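Local atomic coordinates of putative 5-dehydro-2-deoxygluconokinase (Bacillus halodurans C-125, PDB entry 2QCV), a protein that probably catalyses the ATP-dependent phosphorylation of 5-dehydro-2-deoxy-D-gluconate to its 6-phosphate, a step of myo-inositol breakdown. Residues Met116-Val121 against Pro180-Thr185; Val172-Asp177 against Ser194-Gln199; Glu188-Tyr193 against Leu213-Glu218. All coordinates share one frame; numbering follows the deposited sequence.

Contact 1. Residues Met116-Val121 against Pro180-Thr185; sequences MYRQDV and PYSWET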
loop_
_atom_site.group_PDB
_atom_site.type_symbol
_atom_site.label_atom_id
_atom_site.label_comp_id
_atom_site.label_asym_id
_atom_site.label_seq_id
_atom_site.Cartn_x
_atom_site.Cartn_y
_atom_site.Cartn_z
HETATM N N MSE A 116 -16.246 10.086 8.299
HETATM C CA MSE A 116 -15.223 10.691 7.465
HETATM C C MSE A 116 -14.651 9.753 6.418
HETATM O O MSE A 116 -14.378 8.586 6.691
HETATM C CB MSE A 116 -14.074 11.202 8.350
HETATM C CG MSE A 116 -13.032 12.013 7.613
HETATM SE SE MSE A 116 -13.589 13.912 7.370
HETATM C CE MSE A 116 -12.313 14.454 5.902
ATOM N N TYR A 117 -14.497 10.267 5.203
ATOM C CA TYR A 117 -13.746 9.605 4.137
ATOM C C TYR A 117 -12.415 10.376 4.067
ATOM O O TYR A 117 -12.393 11.515 3.625
ATOM C CB TYR A 117 -14.523 9.698 2.824
ATOM C CG TYR A 117 -15.648 8.682 2.774
ATOM C CD1 TYR A 117 -16.748 8.779 3.627
ATOM C CD2 TYR A 117 -15.586 7.614 1.896
ATOM C CE1 TYR A 117 -17.761 7.833 3.581
ATOM C CE2 TYR A 117 -16.593 6.658 1.841
ATOM C CZ TYR A 117 -17.674 6.779 2.687
ATOM O OH TYR A 117 -18.652 5.815 2.634
ATOM N N ARG A 118 -11.341 9.783 4.598
ATOM C CA ARG A 118 -10.040 10.497 4.781
ATOM C C ARG A 118 -8.825 9.770 4.180
ATOM O O ARG A 118 -7.739 10.351 4.090
ATOM C CB ARG A 118 -9.777 10.737 6.263
ATOM C CG ARG A 118 -9.496 9.473 7.023
ATOM C CD ARG A 118 -9.182 9.735 8.507
ATOM N NE ARG A 118 -10.369 9.935 9.333
ATOM C CZ ARG A 118 -11.201 8.961 9.692
ATOM N NH1 ARG A 118 -11.025 7.709 9.256
ATOM N NH2 ARG A 118 -12.242 9.241 10.471
ATOM N N GLN A 119 -8.992 8.534 3.729
ATOM C CA GLN A 119 -7.844 7.760 3.232
ATOM C C GLN A 119 -7.354 8.213 1.856
ATOM O O GLN A 119 -8.106 8.239 0.873
ATOM C CB GLN A 119 -8.130 6.247 3.205
ATOM C CG GLN A 119 -7.094 5.433 2.413
ATOM C CD GLN A 119 -7.370 3.953 2.397
ATOM O OE1 GLN A 119 -7.516 3.351 3.446
ATOM N NE2 GLN A 119 -7.441 3.354 1.201
ATOM N N ASP A 120 -6.064 8.547 1.776
ATOM C CA ASP A 120 -5.446 8.928 0.499
ATOM C C ASP A 120 -6.190 10.038 -0.200
ATOM O O ASP A 120 -6.265 10.090 -1.430
ATOM C CB ASP A 120 -5.289 7.720 -0.423
ATOM C CG ASP A 120 -4.248 6.756 0.092
ATOM O OD1 ASP A 120 -3.225 7.215 0.659
ATOM O OD2 ASP A 120 -4.456 5.543 -0.051
ATOM N N VAL A 121 -6.704 10.962 0.586
ATOM C CA VAL A 121 -7.419 12.086 0.008
ATOM C C VAL A 121 -6.438 13.111 -0.563
ATOM O O VAL A 121 -5.262 13.173 -0.131
ATOM C CB VAL A 121 -8.449 12.708 1.002
ATOM C CG1 VAL A 121 -9.575 11.725 1.218
ATOM C CG2 VAL A 121 -7.851 13.257 2.324
ATOM N N PRO A 180 -8.369 12.525 15.868
ATOM C CA PRO A 180 -7.615 11.301 16.216
ATOM C C PRO A 180 -7.600 10.217 15.147
ATOM O O PRO A 180 -6.600 9.555 14.983
ATOM C CB PRO A 180 -8.318 10.783 17.464
ATOM C CG PRO A 180 -9.593 11.500 17.544
ATOM C CD PRO A 180 -9.398 12.820 16.877
ATOM N N TYR A 181 -8.675 10.072 14.390
ATOM C CA TYR A 181 -8.703 9.030 13.365
ATOM C C TYR A 181 -7.873 9.358 12.136
ATOM O O TYR A 181 -7.659 8.489 11.275
ATOM C CB TYR A 181 -10.131 8.749 12.990
ATOM C CG TYR A 181 -10.840 8.037 14.104
ATOM C CD1 TYR A 181 -10.584 6.698 14.362
ATOM C CD2 TYR A 181 -11.743 8.692 14.895
ATOM C CE1 TYR A 181 -11.232 6.038 15.390
ATOM C CE2 TYR A 181 -12.397 8.047 15.910
ATOM C CZ TYR A 181 -12.140 6.727 16.155
ATOM O OH TYR A 181 -12.804 6.112 17.195
ATOM N N SER A 182 -7.354 10.577 12.053
ATOM C CA SER A 182 -6.356 10.898 11.000
ATOM C C SER A 182 -4.932 10.474 11.303
ATOM O O SER A 182 -4.056 10.530 10.422
ATOM C CB SER A 182 -6.347 12.401 10.684
ATOM O OG SER A 182 -7.550 12.775 10.091
ATOM N N TRP A 183 -4.702 10.036 12.530
ATOM C CA TRP A 183 -3.373 9.672 13.016
ATOM C C TRP A 183 -3.255 8.195 13.360
ATOM O O TRP A 183 -4.251 7.516 13.631
ATOM C CB TRP A 183 -3.059 10.487 14.284
ATOM C CG TRP A 183 -2.969 11.945 14.031
ATOM C CD1 TRP A 183 -3.990 12.820 14.039
ATOM C CD2 TRP A 183 -1.772 12.713 13.759
ATOM N NE1 TRP A 183 -3.537 14.087 13.736
ATOM C CE2 TRP A 183 -2.172 14.042 13.569
ATOM C CE3 TRP A 183 -0.410 12.392 13.647
ATOM C CZ2 TRP A 183 -1.271 15.056 13.274
ATOM C CZ3 TRP A 183 0.496 13.410 13.329
ATOM C CH2 TRP A 183 0.064 14.723 13.187
ATOM N N GLU A 184 -2.025 7.706 13.394
ATOM C CA GLU A 184 -1.790 6.317 13.788
ATOM C C GLU A 184 -1.855 6.129 15.293
ATOM O O GLU A 184 -2.479 5.173 15.797
ATOM C CB GLU A 184 -0.444 5.819 13.222
ATOM C CG GLU A 184 -0.387 5.857 11.694
ATOM C CD GLU A 184 -1.415 4.919 11.074
ATOM O OE1 GLU A 184 -1.396 3.730 11.454
ATOM O OE2 GLU A 184 -2.260 5.369 10.255
ATOM N N THR A 185 -1.180 7.001 16.039
ATOM C CA THR A 185 -1.191 6.899 17.516
ATOM C C THR A 185 -1.132 8.308 18.136
ATOM O O THR A 185 -0.665 9.256 17.487
ATOM C CB THR A 185 0.022 6.113 18.051
ATOM O OG1 THR A 185 1.194 6.931 17.949
ATOM C CG2 THR A 185 0.254 4.805 17.335
#
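R118 and Y181 make most of this contact, with S182 beside them, and it illustrates how an arginine can join two parts of a fold through packing on backbone and aliphatic carbon, with no salt bridge between the segments. CB of Y181 sits over one face of the R118 guanidinium, displaced toward its rim, with Y181 CB 3.3 Å from R118 NH2 and 3.5 Å from R118 CZ. The phenol ring does not stack: the two planes are 30° apart, and the ring leads away from the arginine beyond its CB. Lower on the chain, R118 CD comes within 3.8 Å of S182 OG.

The polar surroundings are looser. Y181 O lies 3.4 Å from R118 CD and 3.6 Å from R118 NE, so that its partial negative charge probably helps to hold the arginine, although no hydrogen bond forms between the segments. On the opposite guanidinium face, M116 O stands 4.1 Å above the plane, toward the rim. The bend at chi3 (81°) turns the guanidinium back past its own strand and puts it between this carbonyl and Y181.

Each backbone is shaped locally. R118 opens a type II turn at the end of strand 111-117, while W183 N bonds to P180 O at 3.1 Å across the short 3-10 segment. The strand belongs to the four-stranded sheet that forms the lid in this family, and K98 of the second subunit also packs on R118.

With no salt bridge or hydrogen bond across it, and only modest burial, the contact probably steers R118 by shape and weak electrostatics, joining the lid to the main alpha/beta domain without a rigid directional link.

Contact 2. Residues Val172-Asp177 against Ser194-Gln199; sequences VVFELD and SLVAEQ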
loop_
_atom_site.group_PDB
_atom_site.type_symbol
_atom_site.label_atom_id
_atom_site.label_comp_id
_atom_site.label_asym_id
_atom_site.label_seq_id
_atom_site.Cartn_x
_atom_site.Cartn_y
_atom_site.Cartn_z
ATOM N N VAL A 172 3.293 32.861 12.518
ATOM C CA VAL A 172 2.824 31.458 12.384
ATOM C C VAL A 172 1.833 31.197 13.491
ATOM O O VAL A 172 2.169 31.331 14.681
ATOM C CB VAL A 172 3.996 30.448 12.408
ATOM C CG1 VAL A 172 3.494 28.958 12.420
ATOM C CG2 VAL A 172 4.931 30.709 11.184
ATOM N N VAL A 173 0.609 30.906 13.067
ATOM C CA VAL A 173 -0.484 30.594 13.955
ATOM C C VAL A 173 -0.835 29.123 13.815
ATOM O O VAL A 173 -1.201 28.637 12.716
ATOM C CB VAL A 173 -1.750 31.479 13.679
ATOM C CG1 VAL A 173 -2.862 31.122 14.693
ATOM C CG2 VAL A 173 -1.446 32.988 13.650
ATOM N N PHE A 174 -0.705 28.388 14.916
ATOM C CA PHE A 174 -0.917 26.943 14.907
ATOM C C PHE A 174 -2.243 26.651 15.593
ATOM O O PHE A 174 -2.386 26.877 16.797
ATOM C CB PHE A 174 0.250 26.244 15.632
ATOM C CG PHE A 174 0.214 24.723 15.598
ATOM C CD1 PHE A 174 -0.414 23.982 14.578
ATOM C CD2 PHE A 174 0.853 24.019 16.619
ATOM C CE1 PHE A 174 -0.368 22.590 14.611
ATOM C CE2 PHE A 174 0.893 22.634 16.644
ATOM C CZ PHE A 174 0.263 21.933 15.669
ATOM N N GLU A 175 -3.190 26.140 14.800
ATOM C CA GLU A 175 -4.486 25.727 15.284
ATOM C C GLU A 175 -4.469 24.223 15.474
ATOM O O GLU A 175 -4.310 23.466 14.515
ATOM C CB GLU A 175 -5.562 26.176 14.292
ATOM C CG GLU A 175 -6.841 26.633 14.944
ATOM C CD GLU A 175 -7.595 25.530 15.593
ATOM O OE1 GLU A 175 -7.390 24.363 15.221
ATOM O OE2 GLU A 175 -8.429 25.828 16.456
ATOM N N LEU A 176 -4.686 23.761 16.708
ATOM C CA LEU A 176 -4.378 22.397 17.042
ATOM C C LEU A 176 -5.326 21.378 16.401
ATOM O O LEU A 176 -4.854 20.310 16.054
ATOM C CB LEU A 176 -4.264 22.164 18.566
ATOM C CG LEU A 176 -3.146 22.916 19.316
ATOM C CD1 LEU A 176 -3.005 22.389 20.775
ATOM C CD2 LEU A 176 -1.814 22.764 18.575
ATOM N N ASP A 177 -6.599 21.709 16.184
ATOM C CA ASP A 177 -7.475 20.948 15.244
ATOM C C ASP A 177 -7.262 19.454 15.345
ATOM O O ASP A 177 -6.731 18.898 14.413
ATOM C CB ASP A 177 -7.110 21.344 13.752
ATOM C CG ASP A 177 -7.900 20.528 12.680
ATOM O OD1 ASP A 177 -9.133 20.304 12.877
ATOM O OD2 ASP A 177 -7.255 20.106 11.674
ATOM N N SER A 194 4.064 18.976 19.226
ATOM C CA SER A 194 5.085 19.642 20.072
ATOM C C SER A 194 6.118 20.403 19.221
ATOM O O SER A 194 6.410 21.570 19.453
ATOM C CB SER A 194 5.751 18.637 21.016
ATOM O OG SER A 194 6.372 17.559 20.307
ATOM N N LEU A 195 6.614 19.742 18.192
ATOM C CA LEU A 195 7.643 20.298 17.284
ATOM C C LEU A 195 7.134 21.580 16.621
ATOM O O LEU A 195 7.802 22.622 16.665
ATOM C CB LEU A 195 7.966 19.245 16.211
ATOM C CG LEU A 195 8.492 19.641 14.809
ATOM C CD1 LEU A 195 9.789 20.360 14.975
ATOM C CD2 LEU A 195 8.656 18.421 13.889
ATOM N N VAL A 196 5.919 21.502 16.078
ATOM C CA VAL A 196 5.323 22.632 15.380
ATOM C C VAL A 196 4.963 23.763 16.365
ATOM O O VAL A 196 5.290 24.927 16.116
ATOM C CB VAL A 196 4.162 22.231 14.507
ATOM C CG1 VAL A 196 3.464 23.481 13.930
ATOM C CG2 VAL A 196 4.712 21.294 13.351
ATOM N N ALA A 197 4.370 23.425 17.518
ATOM C CA ALA A 197 4.029 24.480 18.485
ATOM C C ALA A 197 5.293 25.212 18.926
ATOM O O ALA A 197 5.285 26.437 19.111
ATOM C CB ALA A 197 3.279 23.897 19.720
ATOM N N GLU A 198 6.412 24.484 19.047
ATOM C CA GLU A 198 7.645 25.095 19.523
ATOM C C GLU A 198 8.210 26.132 18.544
ATOM O O GLU A 198 8.933 27.024 18.965
ATOM C CB GLU A 198 8.681 24.003 19.804
ATOM C CG GLU A 198 8.378 23.246 21.122
ATOM C CD GLU A 198 9.197 21.974 21.279
ATOM O OE1 GLU A 198 10.108 21.757 20.450
ATOM O OE2 GLU A 198 8.923 21.208 22.231
ATOM N N GLN A 199 7.837 26.000 17.286
ATOM C CA GLN A 199 8.260 26.865 16.182
ATOM C C GLN A 199 7.300 28.012 15.944
ATOM O O GLN A 199 7.601 28.933 15.176
ATOM C CB GLN A 199 8.178 26.103 14.857
ATOM C CG GLN A 199 8.964 24.904 14.694
ATOM C CD GLN A 199 9.094 24.578 13.233
ATOM O OE1 GLN A 199 9.686 25.342 12.477
ATOM N NE2 GLN A 199 8.507 23.480 12.815
#
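F174 and A197 mark the closest backbone approach, their CA atoms 6.6 Å apart where helix 186-199 lies against strand 171-175. Within the helix, E198 N bonds to S194 O at 2.9 Å in the usual i to i-4 pattern, and the strand presents F174 to it. No hydrogen bond crosses the gap; the side chains supply the cohesion.

CG1 of V196 stands over the centre of the F174 ring in a well-formed CH-pi contact, 3.6 Å from the centroid and only 5° off the ring normal. The valine is turned to do this by its first torsion (chi1 173°), which sets CG1 opposite the backbone N. The contact lies inside a beta-alpha-beta unit: strand 171-175, helix 186-199 and strand 202-206 form one such crossover in the central sheet of this ribokinase-like domain, with F174 of the first strand packed beneath the helix.

The rest of the ring is also engaged. A197 CB meets its edge in the ring plane, 3.9 Å from F174 CD2, and the small methyl lets the helix backbone come close, with A197 N 3.7 Å from F174 CE2. Across the other face, CD2 of L176 lies 3.3 Å above the ring plane, toward the rim. Replacing F174 with an alanine would probably leave V196 CG1 and L176 CD2 without the surface between them and open a gap under the helix. Y193 adds an edge-to-face ring contact to F174, while V196 also touches L159 and I162 of helix 154-167.

Contact 3. Residues Glu188-Tyr193 against Leu213-Glu218; sequences ETAVYY and LENRTE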
loop_
_atom_site.group_PDB
_atom_site.type_symbol
_atom_site.label_atom_id
_atom_site.label_comp_id
_atom_site.label_asym_id
_atom_site.label_seq_id
_atom_site.Cartn_x
_atom_site.Cartn_y
_atom_site.Cartn_z
ATOM N N GLU A 188 2.429 9.742 18.205
ATOM C CA GLU A 188 2.793 10.319 16.917
ATOM C C GLU A 188 2.286 11.765 16.794
ATOM O O GLU A 188 3.022 12.671 16.393
ATOM C CB GLU A 188 2.207 9.465 15.792
ATOM C CG GLU A 188 2.416 9.969 14.413
ATOM C CD GLU A 188 1.411 9.362 13.434
ATOM O OE1 GLU A 188 0.354 8.860 13.876
ATOM O OE2 GLU A 188 1.685 9.401 12.240
ATOM N N THR A 189 1.026 11.973 17.182
ATOM C CA THR A 189 0.470 13.318 17.188
ATOM C C THR A 189 1.316 14.224 18.094
ATOM O O THR A 189 1.665 15.318 17.688
ATOM C CB THR A 189 -1.042 13.313 17.576
ATOM O OG1 THR A 189 -1.735 12.312 16.784
ATOM C CG2 THR A 189 -1.652 14.705 17.359
ATOM N N ALA A 190 1.658 13.768 19.296
ATOM C CA ALA A 190 2.462 14.568 20.243
ATOM C C ALA A 190 3.812 14.988 19.644
ATOM O O ALA A 190 4.215 16.148 19.723
ATOM C CB ALA A 190 2.683 13.791 21.558
ATOM N N VAL A 191 4.462 14.058 18.972
ATOM C CA VAL A 191 5.733 14.342 18.334
ATOM C C VAL A 191 5.652 15.565 17.397
ATOM O O VAL A 191 6.487 16.465 17.457
ATOM C CB VAL A 191 6.270 13.076 17.630
ATOM C CG1 VAL A 191 7.413 13.435 16.614
ATOM C CG2 VAL A 191 6.730 12.077 18.681
ATOM N N TYR A 192 4.678 15.577 16.502
ATOM C CA TYR A 192 4.571 16.645 15.499
ATOM C C TYR A 192 3.917 17.918 16.035
ATOM O O TYR A 192 4.367 19.015 15.734
ATOM C CB TYR A 192 3.845 16.129 14.274
ATOM C CG TYR A 192 4.728 15.144 13.548
ATOM C CD1 TYR A 192 5.852 15.588 12.873
ATOM C CD2 TYR A 192 4.481 13.794 13.602
ATOM C CE1 TYR A 192 6.712 14.716 12.260
ATOM C CE2 TYR A 192 5.324 12.890 12.974
ATOM C CZ TYR A 192 6.443 13.373 12.285
ATOM O OH TYR A 192 7.302 12.518 11.654
ATOM N N TYR A 193 2.890 17.760 16.855
ATOM C CA TYR A 193 2.290 18.931 17.522
ATOM C C TYR A 193 3.291 19.671 18.387
ATOM O O TYR A 193 3.303 20.885 18.365
ATOM C CB TYR A 193 1.083 18.534 18.375
ATOM C CG TYR A 193 -0.236 18.411 17.626
ATOM C CD1 TYR A 193 -0.284 18.113 16.258
ATOM C CD2 TYR A 193 -1.433 18.571 18.287
ATOM C CE1 TYR A 193 -1.497 18.011 15.591
ATOM C CE2 TYR A 193 -2.656 18.500 17.617
ATOM C CZ TYR A 193 -2.673 18.230 16.278
ATOM O OH TYR A 193 -3.868 18.166 15.612
ATOM N N LEU A 213 -0.822 17.294 22.489
ATOM C CA LEU A 213 0.464 17.923 22.209
ATOM C C LEU A 213 1.539 17.518 23.215
ATOM O O LEU A 213 2.683 17.262 22.851
ATOM C CB LEU A 213 0.278 19.436 22.197
ATOM C CG LEU A 213 1.422 20.411 21.815
ATOM C CD1 LEU A 213 0.971 21.763 21.222
ATOM C CD2 LEU A 213 2.378 20.642 23.005
ATOM N N GLU A 214 1.158 17.475 24.487
ATOM C CA GLU A 214 2.101 17.204 25.547
ATOM C C GLU A 214 2.279 15.726 25.803
ATOM O O GLU A 214 2.937 15.343 26.784
ATOM C CB GLU A 214 1.635 17.924 26.814
ATOM C CG GLU A 214 1.673 19.451 26.675
ATOM C CD GLU A 214 0.955 20.160 27.835
ATOM O OE1 GLU A 214 0.910 19.611 28.941
ATOM O OE2 GLU A 214 0.422 21.236 27.634
ATOM N N ASN A 215 1.672 14.881 24.957
ATOM C CA ASN A 215 1.695 13.421 25.145
ATOM C C ASN A 215 1.109 12.966 26.484
ATOM O O ASN A 215 1.654 12.048 27.108
ATOM C CB ASN A 215 3.151 12.897 25.009
ATOM C CG ASN A 215 3.235 11.397 24.755
ATOM O OD1 ASN A 215 2.395 10.805 24.061
ATOM N ND2 ASN A 215 4.280 10.767 25.315
ATOM N N ARG A 216 0.029 13.611 26.920
ATOM C CA ARG A 216 -0.632 13.275 28.178
ATOM C C ARG A 216 -1.944 12.585 27.877
ATOM O O ARG A 216 -2.585 12.839 26.823
ATOM C CB ARG A 216 -0.902 14.527 29.017
ATOM C CG ARG A 216 0.086 15.638 28.801
ATOM C CD ARG A 216 -0.243 16.865 29.633
ATOM N NE ARG A 216 -0.002 16.611 31.037
ATOM C CZ ARG A 216 1.113 16.897 31.704
ATOM N NH1 ARG A 216 2.148 17.514 31.138
ATOM N NH2 ARG A 216 1.167 16.583 32.983
ATOM N N THR A 217 -2.358 11.727 28.794
ATOM C CA THR A 217 -3.653 11.099 28.677
ATOM C C THR A 217 -4.593 11.611 29.759
ATOM O O THR A 217 -5.691 11.069 29.903
ATOM C CB THR A 217 -3.519 9.574 28.778
ATOM O OG1 THR A 217 -2.762 9.251 29.948
ATOM C CG2 THR A 217 -2.799 9.013 27.531
ATOM N N GLU A 218 -4.165 12.614 30.529
ATOM C CA GLU A 218 -4.994 13.221 31.567
ATOM C C GLU A 218 -4.861 14.713 31.407
ATOM O O GLU A 218 -3.844 15.175 30.896
ATOM C CB GLU A 218 -4.492 12.836 32.944
ATOM C CG GLU A 218 -4.547 11.343 33.219
ATOM C CD GLU A 218 -5.958 10.751 33.125
ATOM O OE1 GLU A 218 -6.981 11.498 33.136
ATOM O OE2 GLU A 218 -6.027 9.520 33.058
#
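A190 and N215 touch through their CB atoms, 3.6 Å apart, at a point where one helix terminates against the side of another. N215, with its positive phi of 58°, is the C-prime residue of a Schellman motif that ends helix 207-213, and the turn brings N215, alone of residues 214-218, against A190.

The tight part is buried. A190 and L213 bring their CA atoms to 4.4 Å, an approach that the small alanine side chain permits. Next to it, L213 CG lies anti to its backbone N (chi1 -175°), which carries it against Y193 CB at 3.9 Å, and L213 CB lies at the edge of the Y193 ring. A face of that ring is taken by T189 CG2 from the preceding turn of its own helix, 3.6 Å above the ring centre.

Toward solvent the contact thins out. N215 is exposed, and beyond it the loop runs off from the helix. A salt bridge from R216 to E214 is doubtful, since it rests on one of two R216 conformers; E214 also pairs with R207. At the boundary between the two regions, N215 OD1 stops 3.9 Å from A190 CB.

Each contact draws at least one segment from the chain path that runs from strand 171-175 through its loop into helix 186-199. Contacts 2 and 3 share that helix, their centres about 12 Å apart, and they meet where A197 CB lies 3.5 Å from L213 CD1. Contact 1 lies farther off, its centre about 17 Å from that of contact 3 and about 19 Å from that of contact 2. W183 carries the connection from its loop to the helix, with W183 CZ2 3.8 Å from Y193 CE1. Contact 1 adjoins the second subunit, whereas contacts 2 and 3 both touch the third. Triethylene glycol, probably from crystallisation, is bound at two separate places, near E175 and near N215.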